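Local coordinates for hypothetical protein (Pyrococcus furiosus, PDB 2FZF) that is of unknown function but belongs to the rubrerythrin family of the ferritin clan, whose characterised members typically hold a di-iron site within a four-helix bundle, at residues I13-M16 and A17-S20; K45-E49 and A50-K54; K102-D105 and I106-I110; K132-E135 and K136-L139. All coordinates share one frame; numbering follows the deposited sequence.

In the fold
The four contacts follow one another along the chain and gather near the two ends of an all-helical bundle of the ferritin-like kind. Contact 1 lies in the loop leading into helix 21-44, contact 2 joins that helix to helix 51-61, contact 3 starts helix 103-129 and contact 4 starts helix 134-164. Contacts 2 and 3 share one end, their centres 12 Å apart, and touch where I46 and L51 pack on I106. Contacts 1 and 4 lie away from that pair, their centres about 20 Å apart and some 31 to 38 Å from contacts 2 and 3. Each contact therefore concerns how a helix begins, and contacts 2 and 4 also reach the second subunit.

Contact 1 of 4, residues I13-M16 and A17-S20; sequences IEKM and ADFS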
loop_
_atom_site.group_PDB
_atom_site.type_symbol
_atom_site.label_atom_id
_atom_site.label_comp_id
_atom_site.label_asym_id
_atom_site.label_seq_id
_atom_site.Cartn_x
_atom_site.Cartn_y
_atom_site.Cartn_z
ATOM N N ILE A 13 6.689 4.915 20.568
ATOM C CA ILE A 13 7.418 3.731 20.110
ATOM C C ILE A 13 8.707 3.556 20.922
ATOM O O ILE A 13 9.152 2.434 21.207
ATOM C CB ILE A 13 7.754 3.886 18.598
ATOM C CG1 ILE A 13 7.808 2.522 17.911
ATOM C CG2 ILE A 13 9.073 4.625 18.428
ATOM C CD1 ILE A 13 6.481 1.811 17.890
ATOM N N GLU A 14 9.291 4.692 21.293
ATOM C CA GLU A 14 10.534 4.744 22.054
ATOM C C GLU A 14 10.458 3.920 23.327
ATOM O O GLU A 14 11.401 3.210 23.678
ATOM C CB GLU A 14 10.870 6.197 22.401
ATOM C CG GLU A 14 12.310 6.398 22.858
ATOM C CD GLU A 14 13.326 6.181 21.740
ATOM O OE1 GLU A 14 13.090 5.299 20.879
ATOM O OE2 GLU A 14 14.366 6.886 21.734
ATOM N N LYS A 15 9.333 4.002 24.023
ATOM C CA LYS A 15 9.206 3.253 25.258
ATOM C C LYS A 15 8.672 1.844 25.075
ATOM O O LYS A 15 7.814 1.396 25.828
ATOM C CB LYS A 15 8.339 4.015 26.248
ATOM C CG LYS A 15 6.894 4.074 25.883
ATOM C CD LYS A 15 6.126 4.810 26.965
ATOM C CE LYS A 15 6.324 4.176 28.354
ATOM N NZ LYS A 15 5.857 2.746 28.472
ATOM N N MET A 16 9.190 1.148 24.067
ATOM C CA MET A 16 8.789 -0.226 23.816
ATOM C C MET A 16 9.653 -1.086 24.728
ATOM O O MET A 16 9.274 -2.198 25.097
ATOM C CB MET A 16 9.039 -0.617 22.353
ATOM C CG MET A 16 7.823 -0.534 21.421
ATOM S SD MET A 16 8.209 -1.027 19.705
ATOM C CE MET A 16 8.357 -2.796 19.854
ATOM N N ALA A 17 10.815 -0.563 25.109
ATOM C CA ALA A 17 11.717 -1.322 25.965
ATOM C C ALA A 17 11.164 -1.559 27.365
ATOM O O ALA A 17 11.690 -2.387 28.109
ATOM C CB ALA A 17 13.073 -0.638 26.042
ATOM N N ASP A 18 10.101 -0.847 27.723
ATOM C CA ASP A 18 9.492 -1.017 29.040
ATOM C C ASP A 18 8.681 -2.297 29.143
ATOM O O ASP A 18 8.135 -2.591 30.208
ATOM C CB ASP A 18 8.579 0.169 29.375
ATOM C CG ASP A 18 9.342 1.349 29.959
ATOM O OD1 ASP A 18 10.018 1.157 30.991
ATOM O OD2 ASP A 18 9.266 2.465 29.395
ATOM N N PHE A 19 8.595 -3.048 28.041
ATOM C CA PHE A 19 7.817 -4.294 28.008
ATOM C C PHE A 19 8.582 -5.477 27.438
ATOM O O PHE A 19 9.572 -5.310 26.729
ATOM C CB PHE A 19 6.531 -4.118 27.189
ATOM C CG PHE A 19 5.713 -2.926 27.591
ATOM C CD1 PHE A 19 6.082 -1.649 27.189
ATOM C CD2 PHE A 19 4.590 -3.076 28.399
ATOM C CE1 PHE A 19 5.349 -0.536 27.589
ATOM C CE2 PHE A 19 3.845 -1.973 28.809
ATOM C CZ PHE A 19 4.223 -0.703 28.404
ATOM N N SER A 20 8.100 -6.675 27.759
ATOM C CA SER A 20 8.702 -7.925 27.302
ATOM C C SER A 20 8.252 -8.289 25.895
ATOM O O SER A 20 7.406 -7.622 25.305
ATOM C CB SER A 20 8.328 -9.060 28.247
ATOM O OG SER A 20 6.931 -9.096 28.446
#
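The backbone N-H of F19 reaches back to M16 O at 3.1 Å with an N-H...O angle of 156°, closing a type I beta turn over A17 and D18 just before helix 21-44. The donor sits well above the carbonyl plane of M16, 47° out of it, so it does not lie on a carbonyl lone pair, although the N-H itself points fairly well at the oxygen. The F19 ring turns its edge to the same piece of backbone: K15 O and M16 O both lie in the plane of the ring, K15 O being 3.6 Å from F19 CE1. The ring gets there with CG beside the backbone N and anti to the carbonyl carbon (chi1 -51°). K15 runs over the turn on the ring side, bending at its last two torsions to bring its amine to the same ring edge and to D18. K15 NZ pairs with D18 OD2 as a salt bridge at 3.5 Å, though the place of the amine is less sure than that of the turn itself. M16 sends its side chain the other way, into the fold, where it meets L24 of the following helix and F123, K126 and L127 of helix 103-129. At the far end S20 is the N-cap of helix 21-44: its OG caps a backbone N of the first turn, while its own N-H is bound by OE2 of E23, as in a capping box.

Contact 2 of 4, residues K45-E49 and A50-K54; sequences KIKIE and ALKEK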
loop_
_atom_site.group_PDB
_atom_site.type_symbol
_atom_site.label_atom_id
_atom_site.label_comp_id
_atom_site.label_asym_id
_atom_site.label_seq_id
_atom_site.Cartn_x
_atom_site.Cartn_y
_atom_site.Cartn_z
ATOM N N LYS A 45 -19.816 2.862 7.403
ATOM C CA LYS A 45 -20.331 4.214 7.361
ATOM C C LYS A 45 -19.470 5.011 6.398
ATOM O O LYS A 45 -18.385 5.449 6.762
ATOM C CB LYS A 45 -20.250 4.805 8.770
ATOM C CG LYS A 45 -20.851 3.898 9.846
ATOM C CD LYS A 45 -20.600 4.447 11.241
ATOM C CE LYS A 45 -21.241 3.587 12.330
ATOM N NZ LYS A 45 -22.732 3.607 12.310
ATOM N N ILE A 46 -19.921 5.184 5.163
ATOM C CA ILE A 46 -19.128 5.944 4.204
ATOM C C ILE A 46 -19.992 6.520 3.091
ATOM O O ILE A 46 -19.892 7.709 2.771
ATOM C CB ILE A 46 -17.990 5.082 3.590
ATOM C CG1 ILE A 46 -16.821 4.949 4.579
ATOM C CG2 ILE A 46 -17.479 5.711 2.312
ATOM C CD1 ILE A 46 -16.094 6.239 4.883
ATOM N N LYS A 47 -20.844 5.693 2.500
ATOM C CA LYS A 47 -21.716 6.167 1.432
ATOM C C LYS A 47 -20.900 6.696 0.260
ATOM O O LYS A 47 -21.385 7.506 -0.525
ATOM C CB LYS A 47 -22.646 7.272 1.951
ATOM C CG LYS A 47 -23.826 6.775 2.782
ATOM C CD LYS A 47 -23.386 6.252 4.151
ATOM C CE LYS A 47 -23.805 4.788 4.413
ATOM N NZ LYS A 47 -23.192 3.736 3.526
ATOM N N ILE A 48 -19.656 6.237 0.150
ATOM C CA ILE A 48 -18.784 6.660 -0.932
ATOM C C ILE A 48 -18.272 5.440 -1.674
ATOM O O ILE A 48 -17.206 4.911 -1.367
ATOM C CB ILE A 48 -17.597 7.469 -0.408
ATOM C CG1 ILE A 48 -18.116 8.674 0.379
ATOM C CG2 ILE A 48 -16.712 7.912 -1.568
ATOM C CD1 ILE A 48 -17.047 9.655 0.823
ATOM N N GLU A 49 -19.062 4.994 -2.646
ATOM C CA GLU A 49 -18.737 3.832 -3.463
ATOM C C GLU A 49 -17.352 3.949 -4.102
ATOM O O GLU A 49 -17.228 4.039 -5.326
ATOM C CB GLU A 49 -19.811 3.657 -4.547
ATOM C CG GLU A 49 -20.151 4.960 -5.292
ATOM C CD GLU A 49 -21.281 4.817 -6.299
ATOM O OE1 GLU A 49 -22.404 4.430 -5.898
ATOM O OE2 GLU A 49 -21.040 5.102 -7.493
ATOM N N ALA A 50 -16.315 3.942 -3.272
ATOM C CA ALA A 50 -14.947 4.045 -3.761
ATOM C C ALA A 50 -13.997 3.929 -2.586
ATOM O O ALA A 50 -13.101 3.086 -2.566
ATOM C CB ALA A 50 -14.740 5.378 -4.468
ATOM N N LEU A 51 -14.212 4.791 -1.604
ATOM C CA LEU A 51 -13.398 4.805 -0.416
ATOM C C LEU A 51 -13.785 3.622 0.463
ATOM O O LEU A 51 -12.923 2.970 1.053
ATOM C CB LEU A 51 -13.605 6.118 0.311
ATOM C CG LEU A 51 -12.723 6.360 1.526
ATOM C CD1 LEU A 51 -11.244 6.257 1.163
ATOM C CD2 LEU A 51 -13.073 7.735 2.050
ATOM N N LYS A 52 -15.088 3.347 0.535
ATOM C CA LYS A 52 -15.614 2.220 1.308
ATOM C C LYS A 52 -14.992 0.963 0.733
ATOM O O LYS A 52 -14.813 -0.032 1.433
ATOM C CB LYS A 52 -17.142 2.134 1.170
ATOM C CG LYS A 52 -17.786 0.928 1.883
ATOM C CD LYS A 52 -19.259 0.734 1.502
ATOM C CE LYS A 52 -20.166 1.840 2.042
ATOM N NZ LYS A 52 -20.908 1.448 3.283
ATOM N N GLU A 53 -14.681 1.025 -0.562
ATOM C CA GLU A 53 -14.060 -0.081 -1.296
ATOM C C GLU A 53 -12.631 -0.242 -0.775
ATOM O O GLU A 53 -12.239 -1.330 -0.345
ATOM C CB GLU A 53 -14.026 0.226 -2.806
ATOM C CG GLU A 53 -14.810 -0.743 -3.728
ATOM C CD GLU A 53 -14.212 -2.157 -3.828
ATOM O OE1 GLU A 53 -14.755 -2.978 -4.610
ATOM O OE2 GLU A 53 -13.208 -2.461 -3.135
ATOM N N LYS A 54 -11.860 0.847 -0.829
ATOM C CA LYS A 54 -10.485 0.853 -0.344
ATOM C C LYS A 54 -10.501 0.464 1.121
ATOM O O LYS A 54 -9.775 -0.428 1.536
ATOM C CB LYS A 54 -9.847 2.247 -0.495
ATOM C CG LYS A 54 -9.186 2.543 -1.858
ATOM C CD LYS A 54 -10.109 2.169 -3.029
ATOM C CE LYS A 54 -9.521 2.476 -4.419
ATOM N NZ LYS A 54 -9.425 3.934 -4.747
#
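K52 has more of its surface buried here than any other residue of the contact, and it is held at both ends. Its backbone N-H points at I48 O, with K52 N 3.2 Å away and the bond nearly straight at 168°, the donor tilted 21° from the carbonyl plane. K52 CB lies against I46 CG2 at 3.8 Å, the two side chains sliding past each other in opposite directions. With CG anti to the backbone N (chi1 177°) the lysine heads back past K47 toward the end of the preceding helix, then bends at its last two torsions. There K52 NZ hydrogen-bonds A43 O, with a weaker bond to E44 O; these carbonyls close helix 21-44, whose C-terminal end would probably favour a positive charge. K47 NZ also comes near K52 NZ, like charges that those oxygens may help to offset. I48 and A50 are the other two main residues. I48 O additionally takes a weak bond from L51 N at 3.0 Å, and I48 CG2 rests beside L51 CB at 4.1 Å, the two side chains pointing the same way. A50 fills the N-cap position with only a methyl group, A50 CB lying 4.3 Å from I48 CG2, while A50 O receives K54 N at 3.1 Å in the first helical turn. L51 continues inward onto E157 and L161 of helix 134-164. The whole is a short helix-to-helix connection at an end of the ferritin-like bundle, in which a loop carbonyl meets the first N-H groups of the next helix.

Contact 3 of 4, residues K102-D105 and I106-I110; sequences KVQD and IIDLI
V103 and I107, one turn apart at the start of helix 103-129, form the packed side of this contact: V103 CG1 meets I107 CD1 at 4.0 Å, the two side chains crossing obliquely. The valine reaches it by setting CG1 anti to its N (chi1 -175°), which turns it toward I107. Ordinary helical bonds run beneath, Q104 O taking D108 N at 2.8 Å and D105 O taking L109 N at 3.3 Å. On the solvent side the side chains are polar. Q104, its chain bent at chi2, crosses D108 at about a right angle and gives a hydrogen bond from Q104 NE2 to D108 OD2 at 2.6 Å. That bond is far from straight, 132° at the hydrogen, and meets the oxygen from above the carboxylate plane. The same D108 OD2 has a second partner, a salt bridge to R111 nearly one turn further on, so amide and guanidinium share one oxygen. At the first turn K102 NZ makes a long ion pair with D105 OD1, 3.8 Å away. The inner side chains face three other helices: I107 packs on Y158 and L161 of helix 134-164, and I110 on L42 of helix 21-44, I55 of helix 51-61 and L154 of helix 134-164, while L109 turns to F38 and L42 of helix 21-44.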
loop_
_atom_site.group_PDB
_atom_site.type_symbol
_atom_site.label_atom_id
_atom_site.label_comp_id
_atom_site.label_asym_id
_atom_site.label_seq_id
_atom_site.Cartn_x
_atom_site.Cartn_y
_atom_site.Cartn_z
ATOM N N LYS A 102 -20.176 15.086 7.819
ATOM C CA LYS A 102 -19.408 15.913 6.914
ATOM C C LYS A 102 -18.143 15.215 6.483
ATOM O O LYS A 102 -17.729 14.228 7.087
ATOM C CB LYS A 102 -19.065 17.227 7.607
ATOM C CG LYS A 102 -18.887 17.058 9.091
ATOM C CD LYS A 102 -18.728 18.375 9.773
ATOM C CE LYS A 102 -18.921 18.197 11.248
ATOM N NZ LYS A 102 -20.323 17.790 11.469
ATOM N N VAL A 103 -17.536 15.737 5.425
ATOM C CA VAL A 103 -16.297 15.189 4.898
ATOM C C VAL A 103 -15.172 15.325 5.927
ATOM O O VAL A 103 -14.262 14.502 5.960
ATOM C CB VAL A 103 -15.863 15.926 3.613
ATOM C CG1 VAL A 103 -14.632 15.252 3.014
ATOM C CG2 VAL A 103 -17.005 15.957 2.616
ATOM N N GLN A 104 -15.224 16.363 6.760
ATOM C CA GLN A 104 -14.173 16.561 7.758
ATOM C C GLN A 104 -14.056 15.333 8.677
ATOM O O GLN A 104 -12.948 14.900 9.015
ATOM C CB GLN A 104 -14.446 17.829 8.583
ATOM C CG GLN A 104 -13.327 18.221 9.556
ATOM C CD GLN A 104 -11.942 18.204 8.914
ATOM O OE1 GLN A 104 -11.732 18.772 7.836
ATOM N NE2 GLN A 104 -10.985 17.562 9.587
ATOM N N ASP A 105 -15.208 14.779 9.056
ATOM C CA ASP A 105 -15.287 13.597 9.904
ATOM C C ASP A 105 -14.603 12.408 9.233
ATOM O O ASP A 105 -13.941 11.613 9.899
ATOM C CB ASP A 105 -16.755 13.265 10.192
ATOM C CG ASP A 105 -17.442 14.330 11.035
ATOM O OD1 ASP A 105 -18.696 14.392 11.006
ATOM O OD2 ASP A 105 -16.732 15.099 11.724
ATOM N N ILE A 106 -14.777 12.281 7.918
ATOM C CA ILE A 106 -14.138 11.196 7.178
ATOM C C ILE A 106 -12.642 11.514 7.167
ATOM O O ILE A 106 -11.812 10.614 7.264
ATOM C CB ILE A 106 -14.604 11.105 5.671
ATOM C CG1 ILE A 106 -16.120 11.278 5.549
ATOM C CG2 ILE A 106 -14.214 9.749 5.075
ATOM C CD1 ILE A 106 -16.892 10.248 6.279
ATOM N N ILE A 107 -12.302 12.795 7.039
ATOM C CA ILE A 107 -10.905 13.224 7.015
ATOM C C ILE A 107 -10.171 12.838 8.293
ATOM O O ILE A 107 -9.100 12.240 8.250
ATOM C CB ILE A 107 -10.781 14.751 6.858
ATOM C CG1 ILE A 107 -11.486 15.208 5.575
ATOM C CG2 ILE A 107 -9.298 15.155 6.838
ATOM C CD1 ILE A 107 -10.897 14.634 4.292
ATOM N N ASP A 108 -10.756 13.199 9.427
ATOM C CA ASP A 108 -10.186 12.908 10.730
ATOM C C ASP A 108 -9.889 11.419 10.874
ATOM O O ASP A 108 -8.748 11.034 11.113
ATOM C CB ASP A 108 -11.162 13.360 11.831
ATOM C CG ASP A 108 -11.300 14.895 11.930
ATOM O OD1 ASP A 108 -12.179 15.369 12.688
ATOM O OD2 ASP A 108 -10.525 15.620 11.267
ATOM N N LEU A 109 -10.923 10.596 10.720
ATOM C CA LEU A 109 -10.815 9.142 10.832
ATOM C C LEU A 109 -9.781 8.511 9.887
ATOM O O LEU A 109 -9.141 7.520 10.244
ATOM C CB LEU A 109 -12.194 8.498 10.596
ATOM C CG LEU A 109 -13.163 8.189 11.752
ATOM C CD1 LEU A 109 -12.377 7.482 12.831
ATOM C CD2 LEU A 109 -13.806 9.431 12.304
ATOM N N ILE A 110 -9.620 9.053 8.680
ATOM C CA ILE A 110 -8.618 8.487 7.774
ATOM C C ILE A 110 -7.240 8.961 8.235
ATOM O O ILE A 110 -6.267 8.230 8.140
ATOM C CB ILE A 110 -8.813 8.925 6.285
ATOM C CG1 ILE A 110 -10.152 8.415 5.723
ATOM C CG2 ILE A 110 -7.689 8.360 5.435
ATOM C CD1 ILE A 110 -10.263 6.914 5.592
#

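Contact 4 of 4, residues K132-E135 and K136-L139; sequences KEEE and KKRL
E133 is the N-cap of helix 134-164, and E133 O takes K137 N at 3.2 Å and 156°, in the carbonyl plane, as the first turn sets in. Beyond it the bonding is less regular: R138 N divides weakly between E134 O and E135 O. Two groups of charged side chains dress this turn. In one, the amine of K136 sits between two glutamates, with K136 NZ 3.1 Å from E133 OE2, which it meets nearly along the C-O axis, and 3.3 Å from E135 OE2. E133 and K136 run side by side, pointing the same way; the lysine chain turns at chi2 (51°) to do so, and its side chain packs on L72, Q75 and M76 of helix 63-76. In the other, E134 divides its carboxylate: E134 OE2 faces R138 NH2 at 3.6 Å and OE1 faces K137 NZ at 3.9 Å, both long pairs. The carboxylate and guanidinium planes are nearly parallel, 18° apart, and E134 O lies over one face of the R138 guanidinium. The stronger partner of R138 is elsewhere, since NH1 forms a salt bridge with E165 of the second subunit. L139 packs on Y167 of that subunit. Glutamates gather at the amino end, where the helix dipole would probably favour them; E133 and E134 pair with basic residues three or four positions on, and E135 with its immediate neighbour K136, making this a charged helix N-terminus at the dimer contact of a rubrerythrin-family bundle.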
loop_
_atom_site.group_PDB
_atom_site.type_symbol
_atom_site.label_atom_id
_atom_site.label_comp_id
_atom_site.label_asym_id
_atom_site.label_seq_id
_atom_site.Cartn_x
_atom_site.Cartn_y
_atom_site.Cartn_z
ATOM N N LYS A 132 14.843 -13.019 17.640
ATOM C CA LYS A 132 15.835 -13.781 16.880
ATOM C C LYS A 132 15.190 -14.867 16.028
ATOM O O LYS A 132 13.990 -15.114 16.126
ATOM C CB LYS A 132 16.860 -14.416 17.821
ATOM C CG LYS A 132 17.703 -13.410 18.584
ATOM C CD LYS A 132 18.901 -14.073 19.235
ATOM C CE LYS A 132 19.880 -13.039 19.770
ATOM N NZ LYS A 132 21.164 -13.671 20.197
ATOM N N GLU A 133 16.003 -15.519 15.201
ATOM C CA GLU A 133 15.543 -16.582 14.303
ATOM C C GLU A 133 14.953 -15.933 13.044
ATOM O O GLU A 133 13.931 -15.251 13.094
ATOM C CB GLU A 133 14.522 -17.490 15.016
ATOM C CG GLU A 133 14.222 -18.788 14.269
ATOM C CD GLU A 133 13.527 -19.859 15.119
ATOM O OE1 GLU A 133 14.162 -20.419 16.043
ATOM O OE2 GLU A 133 12.339 -20.148 14.855
ATOM N N GLU A 134 15.625 -16.145 11.916
ATOM C CA GLU A 134 15.223 -15.555 10.642
ATOM C C GLU A 134 13.763 -15.725 10.235
ATOM O O GLU A 134 13.147 -14.783 9.741
ATOM C CB GLU A 134 16.137 -16.063 9.517
ATOM C CG GLU A 134 17.577 -15.536 9.589
ATOM C CD GLU A 134 17.691 -14.038 9.303
ATOM O OE1 GLU A 134 18.816 -13.503 9.398
ATOM O OE2 GLU A 134 16.667 -13.397 8.981
ATOM N N GLU A 135 13.207 -16.910 10.433
ATOM C CA GLU A 135 11.817 -17.124 10.067
ATOM C C GLU A 135 10.883 -16.164 10.811
ATOM O O GLU A 135 9.969 -15.594 10.216
ATOM C CB GLU A 135 11.419 -18.563 10.351
ATOM C CG GLU A 135 9.983 -18.848 10.036
ATOM C CD GLU A 135 9.602 -20.257 10.393
ATOM O OE1 GLU A 135 8.390 -20.565 10.378
ATOM O OE2 GLU A 135 10.515 -21.060 10.689
ATOM N N LYS A 136 11.119 -15.983 12.107
ATOM C CA LYS A 136 10.303 -15.091 12.925
ATOM C C LYS A 136 10.462 -13.613 12.550
ATOM O O LYS A 136 9.493 -12.858 12.568
ATOM C CB LYS A 136 10.630 -15.291 14.416
ATOM C CG LYS A 136 9.957 -16.512 15.050
ATOM C CD LYS A 136 10.195 -17.767 14.211
ATOM C CE LYS A 136 9.179 -18.868 14.489
ATOM N NZ LYS A 136 9.455 -20.068 13.644
ATOM N N LYS A 137 11.681 -13.202 12.211
ATOM C CA LYS A 137 11.940 -11.816 11.841
ATOM C C LYS A 137 11.371 -11.550 10.455
ATOM O O LYS A 137 11.179 -10.406 10.039
ATOM C CB LYS A 137 13.454 -11.527 11.871
ATOM C CG LYS A 137 14.093 -11.673 13.271
ATOM C CD LYS A 137 15.529 -11.121 13.357
ATOM C CE LYS A 137 16.480 -11.827 12.401
ATOM N NZ LYS A 137 17.803 -11.151 12.373
ATOM N N ARG A 138 11.083 -12.625 9.740
ATOM C CA ARG A 138 10.534 -12.504 8.404
ATOM C C ARG A 138 9.045 -12.172 8.523
ATOM O O ARG A 138 8.502 -11.424 7.709
ATOM C CB ARG A 138 10.763 -13.810 7.654
ATOM C CG ARG A 138 11.049 -13.640 6.174
ATOM C CD ARG A 138 11.845 -14.834 5.655
ATOM N NE ARG A 138 13.264 -14.730 5.985
ATOM C CZ ARG A 138 14.101 -15.761 6.044
ATOM N NH1 ARG A 138 13.664 -16.994 5.798
ATOM N NH2 ARG A 138 15.383 -15.555 6.335
ATOM N N LEU A 139 8.396 -12.720 9.548
ATOM C CA LEU A 139 6.985 -12.443 9.797
ATOM C C LEU A 139 6.822 -10.979 10.193
ATOM O O LEU A 139 5.867 -10.313 9.794
ATOM C CB LEU A 139 6.455 -13.326 10.934
ATOM C CG LEU A 139 5.779 -14.650 10.581
ATOM C CD1 LEU A 139 4.484 -14.354 9.841
ATOM C CD2 LEU A 139 6.710 -15.514 9.737
#